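PDB 2WNW: activated BY transcription factor SSRB, which belongs to glycosyl hydrolase family 30 and pairs a TIM-barrel domain with a beta-sandwich domain. Local coordinates for residues H136-A141 with N187-S192; L333-E338 with C348-Q353; A381-S386 with V396-P401. All coordinates share one frame; numbering follows the deposited sequence.

Contact 1. Residues H136-A141 with N187-S192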
loop_
_atom_site.group_PDB
_atom_site.type_symbol
_atom_site.label_atom_id
_atom_site.label_comp_id
_atom_site.label_asym_id
_atom_site.label_seq_id
_atom_site.Cartn_x
_atom_site.Cartn_y
_atom_site.Cartn_z
ATOM N N HIS A 136 -25.474 -15.325 16.635
ATOM C CA HIS A 136 -24.635 -14.195 17.024
ATOM C C HIS A 136 -24.207 -13.282 15.874
ATOM O O HIS A 136 -23.338 -12.425 16.044
ATOM C CB HIS A 136 -23.404 -14.699 17.781
ATOM C CG HIS A 136 -23.732 -15.332 19.097
ATOM N ND1 HIS A 136 -23.318 -16.603 19.437
ATOM C CD2 HIS A 136 -24.454 -14.877 20.149
ATOM C CE1 HIS A 136 -23.774 -16.905 20.641
ATOM N NE2 HIS A 136 -24.467 -15.874 21.094
ATOM N N MET A 137 -24.819 -13.461 14.708
ATOM C CA MET A 137 -24.497 -12.626 13.554
ATOM C C MET A 137 -24.723 -11.159 13.900
ATOM O O MET A 137 -25.675 -10.821 14.602
ATOM C CB MET A 137 -25.398 -12.961 12.365
ATOM C CG MET A 137 -25.176 -14.304 11.722
ATOM S SD MET A 137 -26.236 -14.422 10.265
ATOM C CE MET A 137 -25.437 -13.212 9.192
ATOM N N LYS A 138 -23.849 -10.292 13.402
ATOM C CA LYS A 138 -23.982 -8.858 13.629
ATOM C C LYS A 138 -24.680 -8.324 12.377
ATOM O O LYS A 138 -24.115 -8.361 11.280
ATOM C CB LYS A 138 -22.603 -8.215 13.786
ATOM C CG LYS A 138 -22.634 -6.708 13.985
ATOM C CD LYS A 138 -21.231 -6.117 13.981
ATOM C CE LYS A 138 -21.277 -4.601 14.123
ATOM N NZ LYS A 138 -19.930 -3.972 14.030
ATOM N N LEU A 139 -25.904 -7.829 12.542
ATOM C CA LEU A 139 -26.684 -7.337 11.414
ATOM C C LEU A 139 -26.702 -5.818 11.259
ATOM O O LEU A 139 -26.831 -5.076 12.237
ATOM C CB LEU A 139 -28.122 -7.861 11.521
ATOM C CG LEU A 139 -28.262 -9.373 11.753
ATOM C CD1 LEU A 139 -29.729 -9.739 11.937
ATOM C CD2 LEU A 139 -27.668 -10.133 10.579
ATOM N N MET A 140 -26.583 -5.374 10.014
ATOM C CA MET A 140 -26.587 -3.956 9.680
ATOM C C MET A 140 -27.758 -3.652 8.747
ATOM O O MET A 140 -28.030 -4.411 7.820
ATOM C CB MET A 140 -25.275 -3.587 8.991
ATOM C CG MET A 140 -25.164 -2.131 8.564
ATOM S SD MET A 140 -23.569 -1.829 7.777
ATOM C CE MET A 140 -23.687 -0.096 7.352
ATOM N N ALA A 141 -28.451 -2.546 8.996
ATOM C CA ALA A 141 -29.582 -2.159 8.159
ATOM C C ALA A 141 -29.306 -0.790 7.553
ATOM O O ALA A 141 -28.797 0.104 8.233
ATOM C CB ALA A 141 -30.870 -2.127 8.986
ATOM N N ASN A 187 -32.169 -8.943 15.967
ATOM C CA ASN A 187 -31.546 -7.764 16.553
ATOM C C ASN A 187 -30.556 -7.139 15.583
ATOM O O ASN A 187 -29.741 -7.831 14.972
ATOM C CB ASN A 187 -30.836 -8.132 17.855
ATOM C CG ASN A 187 -31.784 -8.713 18.887
ATOM O OD1 ASN A 187 -32.785 -8.092 19.244
ATOM N ND2 ASN A 187 -31.472 -9.907 19.373
ATOM N N VAL A 188 -30.640 -5.823 15.444
ATOM C CA VAL A 188 -29.757 -5.081 14.557
ATOM C C VAL A 188 -28.711 -4.378 15.413
ATOM O O VAL A 188 -29.035 -3.822 16.464
ATOM C CB VAL A 188 -30.565 -4.047 13.738
ATOM C CG1 VAL A 188 -29.639 -3.221 12.848
ATOM C CG2 VAL A 188 -31.604 -4.771 12.899
ATOM N N GLN A 189 -27.457 -4.413 14.975
ATOM C CA GLN A 189 -26.389 -3.781 15.733
ATOM C C GLN A 189 -25.748 -2.608 15.010
ATOM O O GLN A 189 -24.938 -1.886 15.592
ATOM C CB GLN A 189 -25.310 -4.806 16.086
ATOM C CG GLN A 189 -25.820 -6.001 16.871
ATOM C CD GLN A 189 -24.698 -6.926 17.304
ATOM O OE1 GLN A 189 -24.922 -8.105 17.573
ATOM N NE2 GLN A 189 -23.485 -6.392 17.382
ATOM N N ALA A 190 -26.104 -2.409 13.746
ATOM C CA ALA A 190 -25.530 -1.306 12.986
ATOM C C ALA A 190 -26.493 -0.745 11.950
ATOM O O ALA A 190 -27.370 -1.451 11.449
ATOM C CB ALA A 190 -24.248 -1.759 12.300
ATOM N N LEU A 191 -26.306 0.533 11.639
ATOM C CA LEU A 191 -27.117 1.232 10.653
ATOM C C LEU A 191 -26.231 2.154 9.833
ATOM O O LEU A 191 -25.133 2.512 10.256
ATOM C CB LEU A 191 -28.150 2.129 11.343
ATOM C CG LEU A 191 -29.203 1.559 12.288
ATOM C CD1 LEU A 191 -29.856 2.706 13.055
ATOM C CD2 LEU A 191 -30.228 0.780 11.489
ATOM N N SER A 192 -26.702 2.514 8.646
ATOM C CA SER A 192 -26.012 3.518 7.855
ATOM C C SER A 192 -27.179 4.482 7.646
ATOM O O SER A 192 -28.341 4.063 7.673
ATOM C CB SER A 192 -25.467 2.966 6.529
ATOM O OG SER A 192 -26.479 2.718 5.575
HETATM O O HOH W 1 -22.958 -10.305 17.694
HETATM O O HOH W 2 -27.040 -8.177 15.086
#
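With CG anti to the backbone N (chi1 179°) and every later torsion extended, Met140 lays its straight chain beside its parallel partner, Ala190. Its CG packs on Ala190 CB at 3.9 Å, and its terminal CE reaches on to Ser192 CB at 3.6 Å; the methyl of Ala190 is small enough to let the thioether run past. Lys138 is likewise anti at chi1 and extended, and crosses the chain of Gln189 at about a right angle, CG lying 3.5 Å from Gln189 NE2. The Lys138 ammonium group reaches farther, to salt bridges with Glu234 and Asp46. On the face of Ala141 and Leu191, Ala141 CB meets Leu191 CD2 and Val188 CG1, small against branched. Strands 138-143 and 190-192 are the third and fourth of the closed eight-stranded TIM barrel, their short segments running parallel at 23° to each other. Leu139 O accepts two in-plane N-H groups, from Gln189 N at 2.9 Å and from Ala190 N at 3.1 Å. Register then continues through Ala141 N to Ala190 O at 2.9 Å, with the donor above the carbonyl plane, and Ser192 N to Ala141 O at 3.2 Å. Near the N-terminal ends of the segments two waters join them: one donates to His136 O and to the side-chain Gln189 OE1, the other accepts from Leu139 N and donates to Met137 O and Asn187 O.

Contact 2. Residues L333-E338 with C348-Q353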
loop_
_atom_site.group_PDB
_atom_site.type_symbol
_atom_site.label_atom_id
_atom_site.label_comp_id
_atom_site.label_asym_id
_atom_site.label_seq_id
_atom_site.Cartn_x
_atom_site.Cartn_y
_atom_site.Cartn_z
ATOM N N LEU A 333 -26.547 -12.225 -1.169
ATOM C CA LEU A 333 -26.007 -13.535 -0.817
ATOM C C LEU A 333 -26.399 -14.546 -1.878
ATOM O O LEU A 333 -25.654 -15.484 -2.182
ATOM C CB LEU A 333 -26.624 -14.043 0.486
ATOM C CG LEU A 333 -26.291 -13.471 1.853
ATOM C CD1 LEU A 333 -27.385 -13.876 2.832
ATOM C CD2 LEU A 333 -24.945 -13.989 2.303
ATOM N N LEU A 334 -27.592 -14.340 -2.422
ATOM C CA LEU A 334 -28.179 -15.262 -3.379
ATOM C C LEU A 334 -29.070 -14.561 -4.392
ATOM O O LEU A 334 -29.725 -13.576 -4.069
ATOM C CB LEU A 334 -29.013 -16.275 -2.587
ATOM C CG LEU A 334 -30.067 -17.127 -3.290
ATOM C CD1 LEU A 334 -29.375 -18.260 -4.024
ATOM C CD2 LEU A 334 -31.056 -17.680 -2.258
ATOM N N LEU A 335 -29.102 -15.089 -5.613
ATOM C CA LEU A 335 -29.941 -14.541 -6.675
ATOM C C LEU A 335 -30.343 -15.683 -7.605
ATOM O O LEU A 335 -29.808 -16.786 -7.496
ATOM C CB LEU A 335 -29.184 -13.465 -7.460
ATOM C CG LEU A 335 -28.873 -12.160 -6.712
ATOM C CD1 LEU A 335 -28.062 -11.240 -7.613
ATOM C CD2 LEU A 335 -30.172 -11.476 -6.297
ATOM N N ASN A 336 -31.287 -15.440 -8.509
ATOM C CA ASN A 336 -31.686 -16.506 -9.422
ATOM C C ASN A 336 -30.655 -16.662 -10.538
ATOM O O ASN A 336 -29.675 -15.914 -10.598
ATOM C CB ASN A 336 -33.108 -16.270 -9.971
ATOM C CG ASN A 336 -33.234 -15.013 -10.813
ATOM O OD1 ASN A 336 -34.318 -14.428 -10.900
ATOM N ND2 ASN A 336 -32.151 -14.607 -11.451
ATOM N N SER A 337 -30.864 -17.647 -11.405
ATOM C CA SER A 337 -29.932 -17.928 -12.492
ATOM C C SER A 337 -29.528 -16.735 -13.343
ATOM O O SER A 337 -28.390 -16.666 -13.802
ATOM C CB SER A 337 -30.504 -19.017 -13.403
ATOM O OG SER A 337 -30.780 -20.190 -12.665
ATOM N N GLU A 338 -30.441 -15.793 -13.557
ATOM C CA GLU A 338 -30.115 -14.643 -14.389
ATOM C C GLU A 338 -29.577 -13.439 -13.621
ATOM O O GLU A 338 -29.260 -12.412 -14.219
ATOM C CB GLU A 338 -31.331 -14.224 -15.224
ATOM C CG GLU A 338 -32.381 -13.412 -14.482
ATOM C CD GLU A 338 -33.522 -12.978 -15.393
ATOM O OE1 GLU A 338 -33.241 -12.537 -16.528
ATOM O OE2 GLU A 338 -34.695 -13.069 -14.971
ATOM N N CYS A 348 -27.206 -8.768 -11.491
ATOM C CA CYS A 348 -25.828 -8.931 -11.029
ATOM C C CYS A 348 -25.571 -10.370 -10.614
ATOM O O CYS A 348 -26.500 -11.139 -10.386
ATOM C CB CYS A 348 -25.553 -8.042 -9.808
ATOM S SG CYS A 348 -25.763 -6.259 -10.033
ATOM N N GLU A 349 -24.300 -10.737 -10.509
ATOM C CA GLU A 349 -23.963 -12.081 -10.063
ATOM C C GLU A 349 -23.971 -12.071 -8.531
ATOM O O GLU A 349 -23.829 -11.015 -7.912
ATOM C CB GLU A 349 -22.570 -12.474 -10.564
ATOM C CG GLU A 349 -22.214 -13.932 -10.337
ATOM C CD GLU A 349 -20.782 -14.250 -10.726
ATOM O OE1 GLU A 349 -19.862 -13.926 -9.945
ATOM O OE2 GLU A 349 -20.578 -14.815 -11.823
ATOM N N ALA A 350 -24.172 -13.241 -7.931
ATOM C CA ALA A 350 -24.139 -13.402 -6.477
ATOM C C ALA A 350 -23.285 -14.654 -6.296
ATOM O O ALA A 350 -23.292 -15.536 -7.161
ATOM C CB ALA A 350 -25.547 -13.617 -5.912
ATOM N N PRO A 351 -22.530 -14.750 -5.191
ATOM C CA PRO A 351 -21.685 -15.934 -4.984
ATOM C C PRO A 351 -22.423 -17.256 -5.135
ATOM O O PRO A 351 -21.833 -18.261 -5.530
ATOM C CB PRO A 351 -21.121 -15.715 -3.583
ATOM C CG PRO A 351 -20.989 -14.211 -3.532
ATOM C CD PRO A 351 -22.319 -13.762 -4.118
ATOM N N ILE A 352 -23.710 -17.257 -4.804
ATOM C CA ILE A 352 -24.521 -18.454 -4.960
ATOM C C ILE A 352 -25.765 -18.071 -5.740
ATOM O O ILE A 352 -26.408 -17.059 -5.454
ATOM C CB ILE A 352 -24.941 -19.072 -3.600
ATOM C CG1 ILE A 352 -23.708 -19.599 -2.868
ATOM C CG2 ILE A 352 -25.930 -20.219 -3.831
ATOM C CD1 ILE A 352 -24.024 -20.341 -1.580
ATOM N N GLN A 353 -26.080 -18.864 -6.756
ATOM C CA GLN A 353 -27.260 -18.618 -7.564
ATOM C C GLN A 353 -28.098 -19.885 -7.588
ATOM O O GLN A 353 -27.572 -20.994 -7.470
ATOM C CB GLN A 353 -26.859 -18.166 -8.971
ATOM C CG GLN A 353 -26.367 -16.719 -8.986
ATOM C CD GLN A 353 -25.907 -16.255 -10.352
ATOM O OE1 GLN A 353 -24.801 -16.574 -10.790
ATOM N NE2 GLN A 353 -26.761 -15.504 -11.039
#
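Gln353, paired in parallel with Leu335, lies in the second strand (352-355) of a small three-stranded mixed sheet whose first strand, 332-336, follows the last barrel strand, 327-330. From its CB, 3.6 Å from Leu335 O, the chain leaves with CG anti to the carbonyl carbon (chi1 -75°) and extends at chi2. CG thus passes alongside the carbonyl oxygens of Leu335 and Asn336, bringing CD beside Asn336 O. At the tip chi3 (-79°) turns the amide so that NE2 donates to Asn336 O at 3.0 Å, in that carbonyl's plane though tilted from the amide's own, while OE1 accepts from Asn364. An amide suits this buried place because it can give and take hydrogen bonds, reaching a backbone carbonyl beyond the paired residues. On the same face, the isobutyl end of Leu335 reaches the extended run Cys348-Ala350: CG rests on Ala350 CB at 3.7 Å, and CD1 comes to 3.2 Å from Cys348 O. The short methyl of Ala350 points at the opposite segment and makes room for that leucine. Across the other face, Leu334 CD1 meets Ile352 CG2 at 4.0 Å, the two crossing obliquely, with Phe71 and Tyr75 of helix 65-76 packed against them. Backbone pairing is slack: Leu335 N makes a weak bond to Ile352 O at 3.3 Å, and Gln353 CA directs its hydrogen at Leu335 O, 3.1 Å away.

Contact 3. Residues A381-S386 with V396-P401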
loop_
_atom_site.group_PDB
_atom_site.type_symbol
_atom_site.label_atom_id
_atom_site.label_comp_id
_atom_site.label_asym_id
_atom_site.label_seq_id
_atom_site.Cartn_x
_atom_site.Cartn_y
_atom_site.Cartn_z
ATOM N N ALA A 381 -10.642 -10.644 15.446
ATOM C CA ALA A 381 -9.266 -10.863 15.022
ATOM C C ALA A 381 -8.655 -9.528 14.608
ATOM O O ALA A 381 -9.372 -8.576 14.289
ATOM C CB ALA A 381 -9.229 -11.838 13.840
ATOM N N ARG A 382 -7.331 -9.450 14.629
ATOM C CA ARG A 382 -6.653 -8.233 14.210
ATOM C C ARG A 382 -5.750 -8.532 13.028
ATOM O O ARG A 382 -5.189 -9.623 12.919
ATOM C CB ARG A 382 -5.820 -7.636 15.351
ATOM C CG ARG A 382 -6.648 -6.898 16.397
ATOM C CD ARG A 382 -5.767 -6.207 17.426
ATOM N NE ARG A 382 -6.556 -5.501 18.435
ATOM C CZ ARG A 382 -7.030 -4.265 18.301
ATOM N NH1 ARG A 382 -6.797 -3.568 17.195
ATOM N NH2 ARG A 382 -7.747 -3.726 19.279
ATOM N N VAL A 383 -5.634 -7.571 12.122
ATOM C CA VAL A 383 -4.759 -7.736 10.976
ATOM C C VAL A 383 -3.345 -7.651 11.540
ATOM O O VAL A 383 -3.097 -6.893 12.477
ATOM C CB VAL A 383 -4.967 -6.604 9.946
ATOM C CG1 VAL A 383 -3.821 -6.591 8.936
ATOM C CG2 VAL A 383 -6.299 -6.795 9.233
ATOM N N MET A 384 -2.426 -8.439 10.999
ATOM C CA MET A 384 -1.049 -8.397 11.477
ATOM C C MET A 384 -0.169 -7.735 10.427
ATOM O O MET A 384 -0.525 -7.679 9.249
ATOM C CB MET A 384 -0.521 -9.810 11.752
ATOM C CG MET A 384 -0.277 -10.640 10.497
ATOM S SD MET A 384 0.652 -12.159 10.853
ATOM C CE MET A 384 -0.604 -13.398 10.621
ATOM N N LEU A 385 0.976 -7.223 10.858
ATOM C CA LEU A 385 1.907 -6.598 9.936
ATOM C C LEU A 385 2.545 -7.694 9.090
ATOM O O LEU A 385 2.919 -8.748 9.606
ATOM C CB LEU A 385 3.003 -5.855 10.707
ATOM C CG LEU A 385 4.167 -5.321 9.868
ATOM C CD1 LEU A 385 3.663 -4.203 8.956
ATOM C CD2 LEU A 385 5.277 -4.805 10.784
ATOM N N SER A 386 2.654 -7.455 7.790
ATOM C CA SER A 386 3.289 -8.410 6.891
ATOM C C SER A 386 3.735 -7.644 5.652
ATOM O O SER A 386 3.248 -6.541 5.396
ATOM C CB SER A 386 2.319 -9.532 6.499
ATOM O OG SER A 386 1.242 -9.051 5.716
ATOM N N VAL A 396 -2.357 -10.699 2.946
ATOM C CA VAL A 396 -2.778 -10.019 4.165
ATOM C C VAL A 396 -2.946 -11.088 5.238
ATOM O O VAL A 396 -3.456 -12.173 4.965
ATOM C CB VAL A 396 -4.098 -9.228 3.978
ATOM C CG1 VAL A 396 -5.249 -10.165 3.651
ATOM C CG2 VAL A 396 -4.395 -8.414 5.237
ATOM N N GLY A 397 -2.489 -10.790 6.449
ATOM C CA GLY A 397 -2.592 -11.756 7.528
ATOM C C GLY A 397 -3.374 -11.243 8.715
ATOM O O GLY A 397 -3.523 -10.036 8.899
ATOM N N PHE A 398 -3.869 -12.175 9.523
ATOM C CA PHE A 398 -4.657 -11.853 10.706
ATOM C C PHE A 398 -4.228 -12.745 11.864
ATOM O O PHE A 398 -3.596 -13.780 11.663
ATOM C CB PHE A 398 -6.142 -12.145 10.467
ATOM C CG PHE A 398 -6.715 -11.519 9.228
ATOM C CD1 PHE A 398 -7.471 -10.357 9.313
ATOM C CD2 PHE A 398 -6.557 -12.128 7.986
ATOM C CE1 PHE A 398 -8.075 -9.811 8.178
ATOM C CE2 PHE A 398 -7.153 -11.593 6.845
ATOM C CZ PHE A 398 -7.917 -10.432 6.943
ATOM N N VAL A 399 -4.583 -12.332 13.073
ATOM C CA VAL A 399 -4.325 -13.127 14.258
ATOM C C VAL A 399 -5.679 -13.202 14.947
ATOM O O VAL A 399 -6.206 -12.184 15.404
ATOM C CB VAL A 399 -3.313 -12.473 15.220
ATOM C CG1 VAL A 399 -3.139 -13.366 16.449
ATOM C CG2 VAL A 399 -1.969 -12.283 14.530
ATOM N N ASN A 400 -6.260 -14.396 14.992
ATOM C CA ASN A 400 -7.555 -14.566 15.632
ATOM C C ASN A 400 -7.445 -14.337 17.131
ATOM O O ASN A 400 -6.351 -14.366 17.697
ATOM C CB ASN A 400 -8.124 -15.958 15.353
ATOM C CG ASN A 400 -8.700 -16.078 13.954
ATOM O OD1 ASN A 400 -9.328 -15.144 13.456
ATOM N ND2 ASN A 400 -8.502 -17.228 13.319
ATOM N N PRO A 401 -8.585 -14.094 17.794
ATOM C CA PRO A 401 -8.588 -13.859 19.236
ATOM C C PRO A 401 -7.852 -14.934 20.033
ATOM O O PRO A 401 -7.215 -14.630 21.037
ATOM C CB PRO A 401 -10.075 -13.801 19.564
ATOM C CG PRO A 401 -10.647 -13.163 18.337
ATOM C CD PRO A 401 -9.939 -13.921 17.234
HETATM O O HOH W 3 -1.110 -8.256 6.743
#
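Three backbone hydrogen bonds join the antiparallel segments. Arg382 and Val399 exchange a reciprocal pair, Val399 N to Arg382 O at 2.8 Å, nearly along the C=O axis, and Arg382 N to Val399 O with the donor above the carbonyl plane. Met384 N reaches Gly397 O at 2.9 Å, again from well above the plane. In the non-hydrogen-bonded pair between them, Val383 CA and Phe398 CA instead approach carbonyl oxygens through CA-H...O contacts. Farther along the hairpin a water accepts from Gly397 N and donates to Met384 O and Ser386 OG; the serine hydroxyl also bonds Glu395. This is a beta hairpin of strands 382-388 and 393-399 in the beta-sandwich domain, its short segments strongly twisted at 127°. Apolar contacts occupy both faces. Val383 CG2 lies 3.7 Å from Phe398 CE1, and that ring also stacks edge-to-face with Phe321; Val383 CG1, anti to the backbone N, meets Val396 CG2. On the other face Met384 takes the crowded chi1 position (71°) and bends at chi3, so CE curls over Gly397 to within 3.2 Å of Phe398 O. A glycine fits there, since a beta carbon would collide with that methyl. Met384 CB also packs on Val399 CG2. At the open end of the hairpin, Ala381 CB fits beside Pro401 CD at 4.0 Å and Asn400 OD1 at 3.3 Å, an oxygen that accepts from Arg378 N.

From the N terminus, the chain first meets contact 1, where 136-141 and 187-192 close a loop of 45 residues containing helix 167-183: a right-handed beta-alpha-beta crossover between neighbouring barrel strands. Four further barrel strands follow before contact 2, which closes a loop of nine residues without helix or strand and forms part of the small sheet following the last barrel strand. After helix 365-374 the chain returns to the sheet that the N-terminal strands began, where contact 3 closes a hairpin. All three lie in series, none nested or crossed. Contacts 2 and 3 lie on opposite sides of the chain's centre, their centres 30 Å apart; contacts 1 and 2 approach to about 7 Å between nearest atoms without touching.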